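Local coordinates for DUF416 domain-containing protein (Shewanella baltica, PDB 2Q9R) that is of unknown function but is an all-helical member of the DUF416 family and holds benzoic acid in a pocket, at residues T6-R11 with L161-L166; K20-T25 with Q59-P64; T52-L57 with V100-L105; N69-L74 with A108-I113. One frame throughout, in Å; residues are numbered along the deposited sequence. Where two conformers were deposited one is given.

Contact 1 of 4, residues T6-R11 with L161-L166; sequences TGFFKR and LQNSLL
Arg11 and Phe8 both bear on Leu166 and Asn163 of helix 153-170, and Phe8 also on Gln162. The methyl CD2 of Leu166 sits over the centre of one face of the Arg11 guanidinium, with Leu166 CD2 3.6 Å from Arg11 CZ. Asn163 OD1 meets the same group at its edge, near its plane. Here Arg11 NH2 gives a hydrogen bond of 2.9 Å to Asn163 OD1, but it is weak, because the N-H...O angle is only 124°. The two side chains cross at about a right angle. The stronger partner of Arg11 is Glu170, which forms a salt bridge with NH1. Asn163 has a second bond through ND2, to the backbone oxygen of Lys159.

Phe8 holds CG anti to the backbone N (chi1 178°). Its ring meets the helix on the CD1, CE1 and CZ side. Phe8 CD1 lies 3.7 Å from Leu166 CD2, so this one methyl serves both the ring and the guanidinium. Asn163 OD1 and the backbone O of Gln162 both lie at the ring edge. The side chains of Phe8 and Gln162 cross at about a right angle, with ring and amide planes 65° apart. Gln162 OE1 comes to 3.4 Å from Phe8 CZ. That oxygen is hydrogen-bonded to Ser121, while Gln162 NE2 is bonded to Glu158.

The contact lays the short N-terminal helix 8-14 against helix 153-170. Helix 120-136 adjoins both through Ser121, and Phe23 of helix 17-42 packs against Gln162 and Leu165.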
loop_
_atom_site.group_PDB
_atom_site.type_symbol
_atom_site.label_atom_id
_atom_site.label_comp_id
_atom_site.label_asym_id
_atom_site.label_seq_id
_atom_site.Cartn_x
_atom_site.Cartn_y
_atom_site.Cartn_z
ATOM N N THR A 6 13.255 2.155 25.148
ATOM C CA THR A 6 13.481 3.575 24.850
ATOM C C THR A 6 12.730 3.913 23.556
ATOM O O THR A 6 12.467 3.026 22.736
ATOM C CB THR A 6 14.991 3.891 24.718
ATOM O OG1 THR A 6 15.665 3.378 25.868
ATOM C CG2 THR A 6 15.255 5.391 24.603
ATOM N N GLY A 7 12.365 5.189 23.407
ATOM C CA GLY A 7 11.574 5.660 22.283
ATOM C C GLY A 7 12.401 5.697 21.012
ATOM O O GLY A 7 13.617 5.855 21.042
ATOM N N PHE A 8 11.716 5.542 19.891
ATOM C CA PHE A 8 12.347 5.614 18.591
ATOM C C PHE A 8 13.223 6.859 18.432
ATOM O O PHE A 8 14.387 6.749 18.001
ATOM C CB PHE A 8 11.276 5.558 17.513
ATOM C CG PHE A 8 11.822 5.664 16.133
ATOM C CD1 PHE A 8 12.303 4.548 15.483
ATOM C CD2 PHE A 8 11.848 6.881 15.491
ATOM C CE1 PHE A 8 12.820 4.650 14.189
ATOM C CE2 PHE A 8 12.369 7.004 14.222
ATOM C CZ PHE A 8 12.846 5.890 13.564
ATOM N N PHE A 9 12.717 8.036 18.789
ATOM C CA PHE A 9 13.506 9.248 18.538
ATOM C C PHE A 9 14.608 9.446 19.516
ATOM O O PHE A 9 15.623 10.050 19.165
ATOM C CB PHE A 9 12.660 10.528 18.449
ATOM C CG PHE A 9 11.955 10.675 17.136
ATOM C CD1 PHE A 9 12.665 11.055 15.995
ATOM C CD2 PHE A 9 10.597 10.389 17.028
ATOM C CE1 PHE A 9 12.025 11.185 14.770
ATOM C CE2 PHE A 9 9.936 10.525 15.811
ATOM C CZ PHE A 9 10.655 10.900 14.668
ATOM N N LYS A 10 14.437 8.974 20.751
ATOM C CA LYS A 10 15.557 9.056 21.685
ATOM C C LYS A 10 16.719 8.188 21.136
ATOM O O LYS A 10 17.889 8.531 21.304
ATOM C CB LYS A 10 15.146 8.686 23.126
ATOM N N ARG A 11 16.377 7.079 20.471
ATOM C CA ARG A 11 17.357 6.102 19.983
ATOM C C ARG A 11 18.035 6.630 18.724
ATOM O O ARG A 11 19.272 6.540 18.531
ATOM C CB ARG A 11 16.667 4.772 19.642
ATOM C CG ARG A 11 16.271 3.893 20.820
ATOM C CD ARG A 11 16.045 2.453 20.362
ATOM N NE ARG A 11 14.789 2.290 19.661
ATOM C CZ ARG A 11 14.560 1.488 18.620
ATOM N NH1 ARG A 11 15.502 0.769 18.062
ATOM N NH2 ARG A 11 13.345 1.441 18.089
ATOM N N LEU A 161 9.958 -0.670 8.644
ATOM C CA LEU A 161 11.221 -0.447 7.962
ATOM C C LEU A 161 12.118 0.547 8.730
ATOM O O LEU A 161 13.292 0.278 8.938
ATOM C CB LEU A 161 10.963 -0.004 6.514
ATOM C CG LEU A 161 12.114 0.269 5.514
ATOM C CD1 LEU A 161 12.884 1.577 5.831
ATOM C CD2 LEU A 161 13.044 -0.909 5.417
ATOM N N GLN A 162 11.584 1.676 9.175
ATOM C CA GLN A 162 12.413 2.616 9.947
ATOM C C GLN A 162 12.950 1.990 11.248
ATOM O O GLN A 162 14.087 2.235 11.621
ATOM C CB GLN A 162 11.655 3.912 10.271
ATOM C CG GLN A 162 11.412 4.824 9.080
ATOM C CD GLN A 162 11.382 6.266 9.460
ATOM O OE1 GLN A 162 12.115 6.690 10.363
ATOM N NE2 GLN A 162 10.523 7.056 8.775
ATOM N N ASN A 163 12.140 1.173 11.925
ATOM C CA ASN A 163 12.625 0.494 13.125
ATOM C C ASN A 163 13.708 -0.533 12.862
ATOM O O ASN A 163 14.703 -0.605 13.589
ATOM C CB ASN A 163 11.455 -0.137 13.910
ATOM C CG ASN A 163 10.856 0.851 14.875
ATOM O OD1 ASN A 163 11.340 0.989 15.992
ATOM N ND2 ASN A 163 9.851 1.601 14.426
ATOM N N SER A 164 13.475 -1.351 11.852
ATOM C CA SER A 164 14.432 -2.380 11.459
ATOM C C SER A 164 15.758 -1.776 11.001
ATOM O O SER A 164 16.820 -2.287 11.313
ATOM C CB SER A 164 13.843 -3.223 10.342
ATOM O OG SER A 164 12.872 -4.100 10.869
ATOM N N LEU A 165 15.681 -0.698 10.249
ATOM C CA LEU A 165 16.865 0.041 9.839
ATOM C C LEU A 165 17.613 0.593 11.061
ATOM O O LEU A 165 18.846 0.538 11.139
ATOM C CB LEU A 165 16.451 1.197 8.925
ATOM C CG LEU A 165 17.525 2.082 8.321
ATOM C CD1 LEU A 165 18.511 1.262 7.428
ATOM C CD2 LEU A 165 16.832 3.217 7.520
ATOM N N LEU A 166 16.877 1.132 12.026
ATOM C CA LEU A 166 17.519 1.695 13.211
ATOM C C LEU A 166 18.224 0.606 14.022
ATOM O O LEU A 166 19.368 0.806 14.503
ATOM C CB LEU A 166 16.507 2.426 14.092
ATOM C CG LEU A 166 16.978 3.040 15.413
ATOM C CD1 LEU A 166 18.144 3.973 15.188
ATOM C CD2 LEU A 166 15.821 3.770 16.100
#

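Contact 2 of 4, residues K20-T25 with Q59-P64; sequences KQLFAT and QSLYDP
Leu61 reaches from the last turn of helix 47-62 onto helix 17-42, a piece of helix-to-helix packing in this all-helical fold. Leu61 has the largest area buried here, followed by Gln21 and Leu22. Its chi1 of -63° turns CG to the side of the backbone N, anti to the carbonyl carbon. Its two methyls, CD1 and CD2, meet different sets of atoms.

CD2 faces Gln21. Gln21 is extended beyond CG and slides past Leu61 in the opposite direction. CB, CG and the amide of Gln21 all lie near Leu61 CD2, with Gln21 CG closest at 3.8 Å. Gln21 NE2 also approaches Ser60 CB at 4.0 Å. This is packing, without a hydrogen bond across the contact. Ser60 OG is bonded instead to the backbone oxygen of Leu56.

Leu22 crosses Leu61 at about a right angle, and the side chains meet through Leu22 CD1 and Leu61 CD1 at 4.0 Å. Leu61 CD2 also rests on the backbone N of Leu22. Leu22 also packs on Leu179 and Ile169, while Leu61 also touches Val180 and Ile175, so apolar contacts continue beyond this pair of helices.

Thr25 and Leu61 point tip to tip. Thr25 OG1 lies 3.7 Å from Leu61 CD1, but its hydroxyl is spent within its own helix. Thr25 OG1 donates a bond of 2.6 Å to Gln21 O, from 37° above the carbonyl plane. The amide Thr25 N reaches Gln21 O from the opposite face, so one buried threonine supplies both donors to that oxygen.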
loop_
_atom_site.group_PDB
_atom_site.type_symbol
_atom_site.label_atom_id
_atom_site.label_comp_id
_atom_site.label_asym_id
_atom_site.label_seq_id
_atom_site.Cartn_x
_atom_site.Cartn_y
_atom_site.Cartn_z
ATOM N N LYS A 20 23.679 8.163 12.061
ATOM C CA LYS A 20 22.568 9.003 11.563
ATOM C C LYS A 20 22.575 9.197 10.048
ATOM O O LYS A 20 21.534 9.061 9.364
ATOM C CB LYS A 20 22.645 10.366 12.218
ATOM C CG LYS A 20 22.299 10.390 13.714
ATOM C CD LYS A 20 22.455 11.838 14.268
ATOM C CE LYS A 20 21.745 12.015 15.585
ATOM N NZ LYS A 20 22.647 11.966 16.701
ATOM N N GLN A 21 23.754 9.499 9.539
ATOM C CA GLN A 21 23.951 9.754 8.115
ATOM C C GLN A 21 23.622 8.528 7.290
ATOM O O GLN A 21 22.935 8.617 6.237
ATOM C CB GLN A 21 25.392 10.174 7.897
ATOM C CG GLN A 21 25.699 10.718 6.512
ATOM C CD GLN A 21 27.129 11.260 6.413
ATOM O OE1 GLN A 21 27.701 11.698 7.397
ATOM N NE2 GLN A 21 27.706 11.192 5.227
ATOM N N LEU A 22 24.060 7.361 7.769
ATOM C CA LEU A 22 23.680 6.091 7.125
ATOM C C LEU A 22 22.159 5.876 7.098
ATOM O O LEU A 22 21.564 5.549 6.033
ATOM C CB LEU A 22 24.387 4.902 7.817
ATOM C CG LEU A 22 24.045 3.464 7.380
ATOM C CD1 LEU A 22 24.209 3.286 5.853
ATOM C CD2 LEU A 22 24.925 2.434 8.137
ATOM N N PHE A 23 21.538 6.004 8.275
ATOM C CA PHE A 23 20.081 5.892 8.419
ATOM C C PHE A 23 19.334 6.767 7.395
ATOM O O PHE A 23 18.416 6.310 6.682
ATOM C CB PHE A 23 19.688 6.263 9.883
ATOM C CG PHE A 23 18.188 6.214 10.158
ATOM C CD1 PHE A 23 17.385 7.304 9.890
ATOM C CD2 PHE A 23 17.597 5.053 10.692
ATOM C CE1 PHE A 23 16.021 7.274 10.163
ATOM C CE2 PHE A 23 16.228 4.997 10.930
ATOM C CZ PHE A 23 15.427 6.097 10.641
ATOM N N ALA A 24 19.707 8.045 7.365
ATOM C CA ALA A 24 19.070 9.050 6.493
ATOM C C ALA A 24 19.370 8.805 5.002
ATOM O O ALA A 24 18.490 8.944 4.132
ATOM C CB ALA A 24 19.544 10.484 6.932
ATOM N N THR A 25 20.585 8.382 4.690
ATOM C CA THR A 25 20.934 8.032 3.306
ATOM C C THR A 25 20.054 6.898 2.805
ATOM O O THR A 25 19.504 7.005 1.722
ATOM C CB THR A 25 22.396 7.668 3.184
ATOM O OG1 THR A 25 23.137 8.804 3.661
ATOM C CG2 THR A 25 22.832 7.370 1.710
ATOM N N GLN A 59 28.937 6.857 -1.267
ATOM C CA GLN A 59 30.395 6.864 -1.248
ATOM C C GLN A 59 30.957 7.622 -0.059
ATOM O O GLN A 59 32.024 7.273 0.472
ATOM C CB GLN A 59 30.936 7.469 -2.537
ATOM C CG GLN A 59 30.793 6.583 -3.756
ATOM C CD GLN A 59 31.647 5.373 -3.617
ATOM O OE1 GLN A 59 32.842 5.485 -3.311
ATOM N NE2 GLN A 59 31.041 4.183 -3.790
ATOM N N SER A 60 30.268 8.677 0.364
ATOM C CA SER A 60 30.714 9.428 1.547
ATOM C C SER A 60 30.772 8.561 2.778
ATOM O O SER A 60 31.601 8.798 3.685
ATOM C CB SER A 60 29.797 10.598 1.860
ATOM O OG SER A 60 29.702 11.387 0.691
ATOM N N LEU A 61 29.898 7.567 2.822
ATOM C CA LEU A 61 29.888 6.637 3.945
ATOM C C LEU A 61 30.969 5.559 3.838
ATOM O O LEU A 61 31.398 5.064 4.863
ATOM C CB LEU A 61 28.504 5.999 4.103
ATOM C CG LEU A 61 27.366 6.980 4.436
ATOM C CD1 LEU A 61 25.986 6.402 4.045
ATOM C CD2 LEU A 61 27.413 7.370 5.904
ATOM N N TYR A 62 31.369 5.174 2.622
ATOM C CA TYR A 62 32.469 4.187 2.404
ATOM C C TYR A 62 33.869 4.779 2.507
ATOM O O TYR A 62 34.808 4.118 2.955
ATOM C CB TYR A 62 32.451 3.611 0.972
ATOM C CG TYR A 62 31.332 2.698 0.593
ATOM C CD1 TYR A 62 31.087 1.538 1.304
ATOM C CD2 TYR A 62 30.577 2.950 -0.541
ATOM C CE1 TYR A 62 30.055 0.657 0.917
ATOM C CE2 TYR A 62 29.549 2.107 -0.938
ATOM C CZ TYR A 62 29.290 0.955 -0.207
ATOM O OH TYR A 62 28.274 0.109 -0.598
ATOM N N ASP A 63 34.018 5.994 1.993
ATOM C CA ASP A 63 35.321 6.517 1.589
ATOM C C ASP A 63 35.601 7.861 2.230
ATOM O O ASP A 63 35.129 8.896 1.755
ATOM C CB ASP A 63 35.430 6.644 0.062
ATOM C CG ASP A 63 36.813 7.113 -0.402
ATOM O OD1 ASP A 63 37.712 7.365 0.460
ATOM O OD2 ASP A 63 36.986 7.225 -1.641
ATOM N N PRO A 64 36.375 7.839 3.321
ATOM C CA PRO A 64 36.747 9.048 4.050
ATOM C C PRO A 64 37.593 10.004 3.208
ATOM O O PRO A 64 37.553 11.214 3.447
ATOM C CB PRO A 64 37.569 8.526 5.232
ATOM C CG PRO A 64 37.636 7.067 5.118
ATOM C CD PRO A 64 36.943 6.612 3.916
#

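Contact 3 of 4, residues T52-L57 with V100-L105; sequences TALELL and VAISTL
Segments 52-57 and 100-105 run in roughly the same direction, with their axes 10.8 Å apart at closest approach and a crossing angle of 38°. Ile102 and Leu57 carry the most buried surface, and Ala53, Leu54 and Leu105 complete the set.

Ile102 uses its two branches on different partners. CG2 is anti to the backbone N and turns to Ala53 and Leu57. Ile102 CG2 is 3.8 Å from Ala53 CB and 4.0 Å from Leu57 CD1. The longer branch runs with CG1 anti to the carbonyl carbon (chi1 -64°) and ends in CD1. Ile102 CD1 meets Leu54 CG at 4.0 Å, where the two side chains cross at about a right angle. Ala53 CA and Ile102 CA, 7.5 Å apart, are the nearest CA pair of the two segments. An alanine in place of Ile102 would probably open a gap between the helices, leaving Ala53 CB, Leu54 and the CD1 methyl of Leu57 without this packing partner.

One turn on, Leu57 and Leu105 slide past each other in opposite directions. Leu57 CD1 stands 4.1 Å from Leu105 CD2, and Leu57 CD2 packs on Leu105 CG. The layer continues to other helices. Leu54 packs on Cys28 and Gln29 of helix 17-42, and Ile102 on Leu77 of helix 70-79.

All five touching side chains are buried and aliphatic, and no hydrogen bond crosses between the segments. The contact therefore probably rests on burial of apolar surface and on how these side chains fit together.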
loop_
_atom_site.group_PDB
_atom_site.type_symbol
_atom_site.label_atom_id
_atom_site.label_comp_id
_atom_site.label_asym_id
_atom_site.label_seq_id
_atom_site.Cartn_x
_atom_site.Cartn_y
_atom_site.Cartn_z
ATOM N N THR A 52 22.736 10.634 -8.884
ATOM C CA THR A 52 24.129 11.045 -8.771
ATOM C C THR A 52 24.431 11.543 -7.362
ATOM O O THR A 52 25.446 11.190 -6.777
ATOM C CB THR A 52 24.516 12.183 -9.748
ATOM O OG1 THR A 52 24.288 11.761 -11.095
ATOM C CG2 THR A 52 25.991 12.533 -9.613
ATOM N N ALA A 53 23.559 12.388 -6.835
ATOM C CA ALA A 53 23.677 12.815 -5.456
ATOM C C ALA A 53 23.661 11.612 -4.505
ATOM O O ALA A 53 24.484 11.511 -3.592
ATOM C CB ALA A 53 22.556 13.848 -5.106
ATOM N N LEU A 54 22.764 10.677 -4.743
ATOM C CA LEU A 54 22.691 9.494 -3.869
ATOM C C LEU A 54 23.977 8.656 -3.857
ATOM O O LEU A 54 24.386 8.165 -2.812
ATOM C CB LEU A 54 21.462 8.655 -4.186
ATOM C CG LEU A 54 20.105 9.178 -3.658
ATOM C CD1 LEU A 54 18.937 8.593 -4.476
ATOM C CD2 LEU A 54 19.939 8.930 -2.131
ATOM N N GLU A 55 24.594 8.484 -5.021
ATOM C CA GLU A 55 25.764 7.680 -5.160
ATOM C C GLU A 55 26.928 8.332 -4.413
ATOM O O GLU A 55 27.689 7.651 -3.752
ATOM C CB GLU A 55 26.077 7.522 -6.663
ATOM C CG GLU A 55 27.442 6.819 -6.960
ATOM C CD GLU A 55 27.454 5.308 -6.654
ATOM O OE1 GLU A 55 26.666 4.574 -7.296
ATOM O OE2 GLU A 55 28.264 4.862 -5.796
ATOM N N LEU A 56 27.011 9.661 -4.485
ATOM C CA LEU A 56 27.974 10.421 -3.705
ATOM C C LEU A 56 27.681 10.323 -2.206
ATOM O O LEU A 56 28.601 10.199 -1.412
ATOM C CB LEU A 56 28.013 11.883 -4.200
ATOM C CG LEU A 56 28.600 12.116 -5.615
ATOM C CD1 LEU A 56 28.383 13.566 -6.101
ATOM C CD2 LEU A 56 30.088 11.837 -5.648
ATOM N N LEU A 57 26.411 10.329 -1.797
ATOM C CA LEU A 57 26.103 10.119 -0.376
ATOM C C LEU A 57 26.521 8.717 0.086
ATOM O O LEU A 57 27.071 8.554 1.187
ATOM C CB LEU A 57 24.612 10.349 -0.068
ATOM C CG LEU A 57 24.207 11.826 -0.163
ATOM C CD1 LEU A 57 22.702 11.968 -0.409
ATOM C CD2 LEU A 57 24.680 12.637 1.043
ATOM N N VAL A 100 13.809 17.092 -1.883
ATOM C CA VAL A 100 14.058 17.974 -0.730
ATOM C C VAL A 100 14.782 17.228 0.425
ATOM O O VAL A 100 15.657 17.793 1.116
ATOM C CB VAL A 100 12.756 18.678 -0.236
ATOM C CG1 VAL A 100 12.932 19.253 1.155
ATOM C CG2 VAL A 100 12.276 19.769 -1.247
ATOM N N ALA A 101 14.450 15.966 0.617
ATOM C CA ALA A 101 15.203 15.093 1.561
ATOM C C ALA A 101 16.695 14.994 1.242
ATOM O O ALA A 101 17.537 15.083 2.114
ATOM C CB ALA A 101 14.585 13.688 1.577
ATOM N N ILE A 102 17.004 14.759 -0.025
ATOM C CA ILE A 102 18.379 14.636 -0.448
ATOM C C ILE A 102 19.071 15.968 -0.238
ATOM O O ILE A 102 20.192 16.005 0.308
ATOM C CB ILE A 102 18.490 14.151 -1.920
ATOM C CG1 ILE A 102 17.913 12.731 -2.021
ATOM C CG2 ILE A 102 19.941 14.184 -2.357
ATOM C CD1 ILE A 102 17.552 12.263 -3.451
ATOM N N SER A 103 18.404 17.058 -0.609
ATOM C CA SER A 103 18.983 18.380 -0.407
ATOM C C SER A 103 19.247 18.659 1.070
ATOM O O SER A 103 20.297 19.168 1.419
ATOM C CB SER A 103 18.081 19.478 -0.961
ATOM O OG SER A 103 17.828 19.313 -2.344
ATOM N N THR A 104 18.255 18.377 1.920
ATOM C CA THR A 104 18.378 18.537 3.375
ATOM C C THR A 104 19.549 17.704 3.940
ATOM O O THR A 104 20.356 18.193 4.701
ATOM C CB THR A 104 17.062 18.127 4.064
ATOM O OG1 THR A 104 15.990 18.898 3.506
ATOM C CG2 THR A 104 17.127 18.315 5.585
ATOM N N LEU A 105 19.665 16.454 3.521
ATOM C CA LEU A 105 20.779 15.609 3.994
ATOM C C LEU A 105 22.161 16.113 3.563
ATOM O O LEU A 105 23.113 16.146 4.383
ATOM C CB LEU A 105 20.542 14.156 3.548
ATOM C CG LEU A 105 21.675 13.195 3.848
ATOM C CD1 LEU A 105 22.089 13.253 5.361
ATOM C CD2 LEU A 105 21.247 11.792 3.396
#

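Contact 4 of 4, residues N69-L74 with A108-I113; sequences NIDVHL and AIQGKI. With SO4 (sulfate ion), chain C.
Gln110 reaches across to Ile70 and Asp71 at the start of helix 70-79. Its CG is anti to the backbone N (chi1 -177°). Beyond CG the chain is extended, which carries the amide to Asp71. Gln110 NE2 gives Asp71 OD1 a nearly straight hydrogen bond of 2.9 Å (171°). The oxygen lies in the amide plane of Gln110 but is met from above the carboxylate plane, the two planes being 77° apart.

Ile70 slides past Gln110 in the opposite direction. Ile70 CD1 touches Gln110 CB at 3.9 Å and lies 4.4 Å from Ile109 CG2. An alanine at Ile70 would probably leave a gap beside the stem of Gln110 and take away the contact with Ile109.

A sulfate ion, probably from the crystallisation liquor, joins both sides. Gln110 NE2 donates to sulfate O3 at 2.7 Å. Asp71 N donates to sulfate O4 at 2.9 Å. Ile70 N donates to O2. Asn69 is the N-cap, its OD1 accepting from Val72 N.

Gln110 NE2 thus serves two acceptors at this exposed site. The nearby Asp71 carboxylate would probably oppose the anion, while the backbone N-H groups of the helix N-terminus and Gln110 NE2 offset it.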
loop_
_atom_site.group_PDB
_atom_site.type_symbol
_atom_site.label_atom_id
_atom_site.label_comp_id
_atom_site.label_asym_id
_atom_site.label_seq_id
_atom_site.Cartn_x
_atom_site.Cartn_y
_atom_site.Cartn_z
ATOM N N ASN A 69 31.941 18.775 -4.688
ATOM C CA ASN A 69 31.258 20.049 -4.581
ATOM C C ASN A 69 29.785 19.970 -4.203
ATOM O O ASN A 69 28.923 19.854 -5.074
ATOM C CB ASN A 69 31.384 20.814 -5.896
ATOM C CG ASN A 69 31.039 22.294 -5.735
ATOM O OD1 ASN A 69 30.228 22.669 -4.885
ATOM N ND2 ASN A 69 31.657 23.136 -6.554
ATOM N N ILE A 70 29.494 20.089 -2.912
ATOM C CA ILE A 70 28.137 19.975 -2.425
ATOM C C ILE A 70 27.185 21.050 -2.980
ATOM O O ILE A 70 26.069 20.750 -3.398
ATOM C CB ILE A 70 28.101 19.954 -0.863
ATOM C CG1 ILE A 70 28.795 18.695 -0.336
ATOM C CG2 ILE A 70 26.670 20.012 -0.366
ATOM C CD1 ILE A 70 28.620 18.479 1.160
ATOM N N ASP A 71 27.633 22.301 -2.987
ATOM C CA ASP A 71 26.823 23.408 -3.447
ATOM C C ASP A 71 26.359 23.234 -4.867
ATOM O O ASP A 71 25.218 23.564 -5.188
ATOM C CB ASP A 71 27.612 24.735 -3.326
ATOM C CG ASP A 71 27.736 25.225 -1.889
ATOM O OD1 ASP A 71 27.088 24.664 -0.971
ATOM O OD2 ASP A 71 28.499 26.202 -1.672
ATOM N N VAL A 72 27.207 22.689 -5.732
ATOM C CA VAL A 72 26.778 22.523 -7.120
ATOM C C VAL A 72 25.673 21.471 -7.196
ATOM O O VAL A 72 24.701 21.666 -7.903
ATOM C CB VAL A 72 27.938 22.234 -8.117
ATOM C CG1 VAL A 72 28.444 20.814 -7.982
ATOM C CG2 VAL A 72 27.455 22.511 -9.546
ATOM N N HIS A 73 25.787 20.404 -6.431
ATOM C CA HIS A 73 24.689 19.443 -6.339
ATOM C C HIS A 73 23.419 20.006 -5.722
ATOM O O HIS A 73 22.321 19.704 -6.199
ATOM C CB HIS A 73 25.150 18.198 -5.579
ATOM C CG HIS A 73 26.122 17.395 -6.366
ATOM N ND1 HIS A 73 25.719 16.537 -7.367
ATOM C CD2 HIS A 73 27.473 17.387 -6.374
ATOM C CE1 HIS A 73 26.787 16.012 -7.940
ATOM N NE2 HIS A 73 27.863 16.510 -7.359
ATOM N N LEU A 74 23.560 20.805 -4.658
ATOM C CA LEU A 74 22.418 21.485 -4.042
ATOM C C LEU A 74 21.716 22.377 -5.056
ATOM O O LEU A 74 20.494 22.422 -5.121
ATOM C CB LEU A 74 22.845 22.321 -2.819
ATOM C CG LEU A 74 23.239 21.551 -1.561
ATOM C CD1 LEU A 74 23.755 22.527 -0.476
ATOM C CD2 LEU A 74 22.061 20.703 -1.039
ATOM N N ALA A 108 22.871 19.127 5.580
ATOM C CA ALA A 108 23.168 18.774 6.968
ATOM C C ALA A 108 24.595 18.241 7.135
ATOM O O ALA A 108 25.278 18.594 8.087
ATOM C CB ALA A 108 22.155 17.774 7.482
ATOM N N ILE A 109 25.031 17.415 6.183
ATOM C CA ILE A 109 26.394 16.897 6.085
ATOM C C ILE A 109 27.388 18.035 5.978
ATOM O O ILE A 109 28.426 18.036 6.635
ATOM C CB ILE A 109 26.512 15.931 4.862
ATOM C CG1 ILE A 109 25.831 14.603 5.197
ATOM C CG2 ILE A 109 27.957 15.670 4.457
ATOM C CD1 ILE A 109 25.283 13.879 4.023
ATOM N N GLN A 110 27.044 19.028 5.167
ATOM C CA GLN A 110 27.912 20.173 4.948
ATOM C C GLN A 110 28.067 20.984 6.237
ATOM O O GLN A 110 29.169 21.413 6.568
ATOM C CB GLN A 110 27.336 21.032 3.817
ATOM C CG GLN A 110 28.150 22.220 3.425
ATOM C CD GLN A 110 27.534 22.974 2.251
ATOM O OE1 GLN A 110 26.385 23.416 2.316
ATOM N NE2 GLN A 110 28.299 23.121 1.172
ATOM N N GLY A 111 26.964 21.174 6.960
ATOM C CA GLY A 111 26.960 21.937 8.207
ATOM C C GLY A 111 27.103 21.131 9.493
ATOM O O GLY A 111 27.009 21.693 10.578
ATOM N N LYS A 112 27.340 19.826 9.382
ATOM C CA LYS A 112 27.300 18.897 10.525
ATOM C C LYS A 112 26.094 19.195 11.435
ATOM O O LYS A 112 26.245 19.344 12.649
ATOM C CB LYS A 112 28.617 18.926 11.316
ATOM C CG LYS A 112 29.829 18.325 10.601
ATOM N N ILE A 113 24.901 19.274 10.837
ATOM C CA ILE A 113 23.686 19.588 11.571
ATOM C C ILE A 113 22.934 18.287 11.859
ATOM O O ILE A 113 22.113 17.853 11.065
ATOM C CB ILE A 113 22.777 20.587 10.804
ATOM C CG1 ILE A 113 23.597 21.768 10.257
ATOM C CG2 ILE A 113 21.670 21.107 11.732
ATOM C CD1 ILE A 113 22.894 22.554 9.147
HETATM S S SO4 C . 31.216 22.485 -0.652
HETATM O O1 SO4 C . 32.297 23.343 -1.150
HETATM O O2 SO4 C . 31.647 21.078 -0.731
HETATM O O3 SO4 C . 30.931 22.746 0.770
HETATM O O4 SO4 C . 30.060 22.778 -1.518
#

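Along the chain, contact 1 spans the other three, joining helix 8-14 near the N-terminus to helix 153-170. Contacts 2 and 3 alternate in their segments and share helix 47-62. Contacts 3 and 4 alternate too and share helix 92-111. Contacts 2 and 3 are about 11 Å apart centre to centre, contacts 3 and 4 about 9 Å, and both pairs touch. Thr25 meets Leu105 between contacts 2 and 3, and Leu57 meets Ile109 between contacts 3 and 4. Contact 1 is centred about 18 Å from contact 2, which it meets through Phe23, and about 25 Å from contact 4. Together they tie six helices, from the buried packing of contact 3 to the surface at contact 4.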